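Local coordinates for protein Cbm77-rfpl (PDB 5FU5) that probably binds plant cell-wall polysaccharide as a family 77 carbohydrate-binding module of the Ruminococcus flavefaciens cellulosome, at residues A71-K76 / V82-G87. Sequence-based numbering, arbitrary orientation.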
ATOM      1  N   ALA A  71      -1.089  -9.383  10.703  1.00 22.71           N
ATOM      2  CA  ALA A  71      -2.394  -9.879  10.271  1.00 25.19           C
ATOM      3  C   ALA A  71      -3.503  -8.805  10.383  1.00 22.69           C
ATOM      4  O   ALA A  71      -4.354  -8.702   9.500  1.00 22.65           O
ATOM      5  CB  ALA A  71      -2.782 -11.111  11.087  1.00 27.58           C
ATOM      6  N   ALA A  72      -3.481  -8.060  11.487  1.00 22.07           N
ATOM      7  CA  ALA A  72      -4.449  -6.966  11.757  1.00 20.79           C
ATOM      8  C   ALA A  72      -3.865  -5.561  11.657  1.00 20.48           C
ATOM      9  O   ALA A  72      -4.245  -4.641  12.369  1.00 26.24           O
ATOM     10  CB  ALA A  72      -5.105  -7.145  13.116  1.00 25.93           C
ATOM     11  N   ALA A  73      -2.977  -5.378  10.696  1.00 20.94           N
ATOM     12  CA  ALA A  73      -2.429  -4.072  10.347  1.00 20.39           C
ATOM     13  C   ALA A  73      -3.536  -3.056  10.047  1.00 19.59           C
ATOM     14  O   ALA A  73      -4.668  -3.413   9.661  1.00 21.04           O
ATOM     15  CB  ALA A  73      -1.543  -4.214   9.132  1.00 20.40           C
ATOM     16  N   THR A  74      -3.183  -1.789  10.194  1.00 19.57           N
ATOM     17  CA  THR A  74      -4.104  -0.703   9.953  1.00 20.40           C
ATOM     18  C   THR A  74      -3.419   0.387   9.151  1.00 19.15           C
ATOM     19  O   THR A  74      -2.196   0.475   9.062  1.00 20.23           O
ATOM     20  CB  THR A  74      -4.573  -0.058  11.276  1.00 23.79           C
ATOM     21  OG1 THR A  74      -3.434   0.399  11.983  1.00 24.01           O
ATOM     22  CG2 THR A  74      -5.363  -1.076  12.121  1.00 23.85           C
ATOM     23  N   ALA A  75      -4.222   1.221   8.550  1.00 16.08           N
ATOM     24  CA  ALA A  75      -3.750   2.455   7.900  1.00 16.23           C
ATOM     25  C   ALA A  75      -4.903   3.444   7.771  1.00 17.44           C
ATOM     26  O   ALA A  75      -6.068   3.068   7.923  1.00 20.68           O
ATOM     27  CB  ALA A  75      -3.192   2.180   6.501  1.00 18.74           C
ATOM     28  N   LYS A  76      -4.573   4.688   7.487  1.00 16.71           N
ATOM     29  CA  LYS A  76      -5.580   5.675   7.105  1.00 16.32           C
ATOM     30  C   LYS A  76      -5.481   5.880   5.611  1.00 15.99           C
ATOM     31  O   LYS A  76      -4.369   6.112   5.094  1.00 17.01           O
ATOM     32  CB  LYS A  76      -5.402   6.991   7.876  1.00 18.36           C
ATOM     33  CG  LYS A  76      -5.791   6.854   9.328  1.00 21.17           C
ATOM     34  CD  LYS A  76      -5.682   8.183  10.034  1.00 22.76           C
ATOM     35  CE  LYS A  76      -6.073   8.030  11.487  1.00 27.37           C
ATOM     36  NZ  LYS A  76      -6.240   9.360  12.152  1.00 32.21           N
ATOM     37  N   VAL A  82      -8.660   2.072   8.214  1.00 19.07           N
ATOM     38  CA  VAL A  82      -9.041   0.772   7.621  0.50 19.18           C
ATOM     39  C   VAL A  82      -8.150  -0.297   8.262  1.00 19.32           C
ATOM     40  O   VAL A  82      -7.013  -0.025   8.581  1.00 20.95           O
ATOM     41  CB  VAL A  82      -8.865   0.707   6.082  0.50 20.10           C
ATOM     42  CG1 VAL A  82      -9.523  -0.545   5.527  0.50 17.87           C
ATOM     43  CG2 VAL A  82      -9.358   1.960   5.374  0.50 21.51           C
ATOM     44  N   THR A  83      -8.701  -1.496   8.458  1.00 21.07           N
ATOM     45  CA  THR A  83      -8.030  -2.635   9.114  1.00 20.84           C
ATOM     46  C   THR A  83      -7.906  -3.798   8.131  1.00 20.38           C
ATOM     47  O   THR A  83      -8.838  -4.092   7.358  1.00 23.66           O
ATOM     48  CB  THR A  83      -8.769  -3.091  10.419  1.00 24.13           C
ATOM     49  OG1 THR A  83      -8.890  -1.980  11.316  1.00 26.85           O
ATOM     50  CG2 THR A  83      -8.021  -4.181  11.168  1.00 24.66           C
ATOM     51  N   ALA A  84      -6.732  -4.431   8.181  1.00 20.24           N
ATOM     52  CA  ALA A  84      -6.427  -5.603   7.370  1.00 22.44           C
ATOM     53  C   ALA A  84      -7.167  -6.854   7.827  1.00 23.56           C
ATOM     54  O   ALA A  84      -7.537  -6.988   9.019  1.00 26.77           O
ATOM     55  CB  ALA A  84      -4.913  -5.897   7.449  1.00 22.58           C
ATOM     56  N   SER A  85      -7.309  -7.781   6.868  1.00 24.69           N
ATOM     57  CA  SER A  85      -7.721  -9.153   7.131  0.50 25.49           C
ATOM     58  C   SER A  85      -6.575 -10.038   6.640  1.00 23.78           C
ATOM     59  O   SER A  85      -6.158  -9.945   5.463  1.00 25.20           O
ATOM     60  CB  SER A  85      -9.017  -9.482   6.387  0.50 29.92           C
ATOM     61  OG  SER A  85     -10.125  -8.875   7.025  0.50 31.87           O
ATOM     62  N   ASN A  86      -5.997 -10.820   7.537  1.00 27.34           N
ATOM     63  CA  ASN A  86      -4.831 -11.669   7.194  1.00 27.59           C
ATOM     64  C   ASN A  86      -3.727 -10.908   6.511  1.00 23.51           C
ATOM     65  O   ASN A  86      -3.129 -11.377   5.551  1.00 27.23           O
ATOM     66  CB  ASN A  86      -5.260 -12.882   6.359  1.00 33.87           C
ATOM     67  CG  ASN A  86      -6.371 -13.637   7.020  1.00 44.36           C
ATOM     68  OD1 ASN A  86      -6.345 -13.861   8.240  1.00 58.94           O
ATOM     69  ND2 ASN A  86      -7.369 -14.019   6.248  1.00 52.23           N
ATOM     70  N   GLY A  87      -3.480  -9.712   7.007  1.00 22.06           N
ATOM     71  CA  GLY A  87      -2.355  -8.899   6.576  1.00 20.24           C
ATOM     72  C   GLY A  87      -2.624  -8.044   5.341  1.00 18.67           C
ATOM     73  O   GLY A  87      -1.740  -7.270   4.926  1.00 20.61           O
TER
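Ala-75 and Val-82 form the hydrogen-bonded pair of an antiparallel beta hairpin, strands 74-77 and 80-83, in the beta-sheet fold of this carbohydrate-binding module. Their two backbone bonds are well matched: Val-82 N gives its hydrogen to Ala-75 O at 2.8 Å, and Ala-75 N returns a bond of 3.1 Å to Val-82 O. The ladder runs one step past the strand ends, where Ala-84 N meets Ala-73 O at 2.7 Å with a nearly straight N-H...O angle. Beyond it Ala-72 makes no hydrogen bond across to 82-87, and the next bond is from Gly-87 N to Ala-71 O. This last bond is more bent, with 149° at the hydrogen, and the donor lies tilted 22° from the carbonyl plane. Asn-86 and Gly-87, both with positive phi, turn the chain here, and Gly-87 also pairs by its backbone with Phe-68, where strand 88-93 begins to run beside 62-68.

Weaker CA-H...O contacts fill the intervening non-hydrogen-bonded pair, Thr-74 with Thr-83: Thr-74 CA reaches Val-82 O, and Thr-83 CA reaches Ala-73 O.

The side chains of that pair lie alongside each other on one face of the sheet. Thr-74 has OG1 between its backbone N and carbonyl carbon (chi1 58°), where it accepts a hydrogen bond from Asp-104 N, while its methyl CG2 touches Thr-83 OG1 at 3.7 Å.

Val-82 and Ala-75 project from the other face, where Val-82 packs on Ile-89 and Val-91 of strand 88-93. Ala-73, buried, also touches Cys-106, and Ala-84 rests on Ile-89; these two alanines meet methyl to methyl, CB to CB, at 4.1 Å. Ala-84 CB also sits close to two carbonyl oxygens, 3.3 Å from Ala-73 O and 3.5 Å from Ala-71 O.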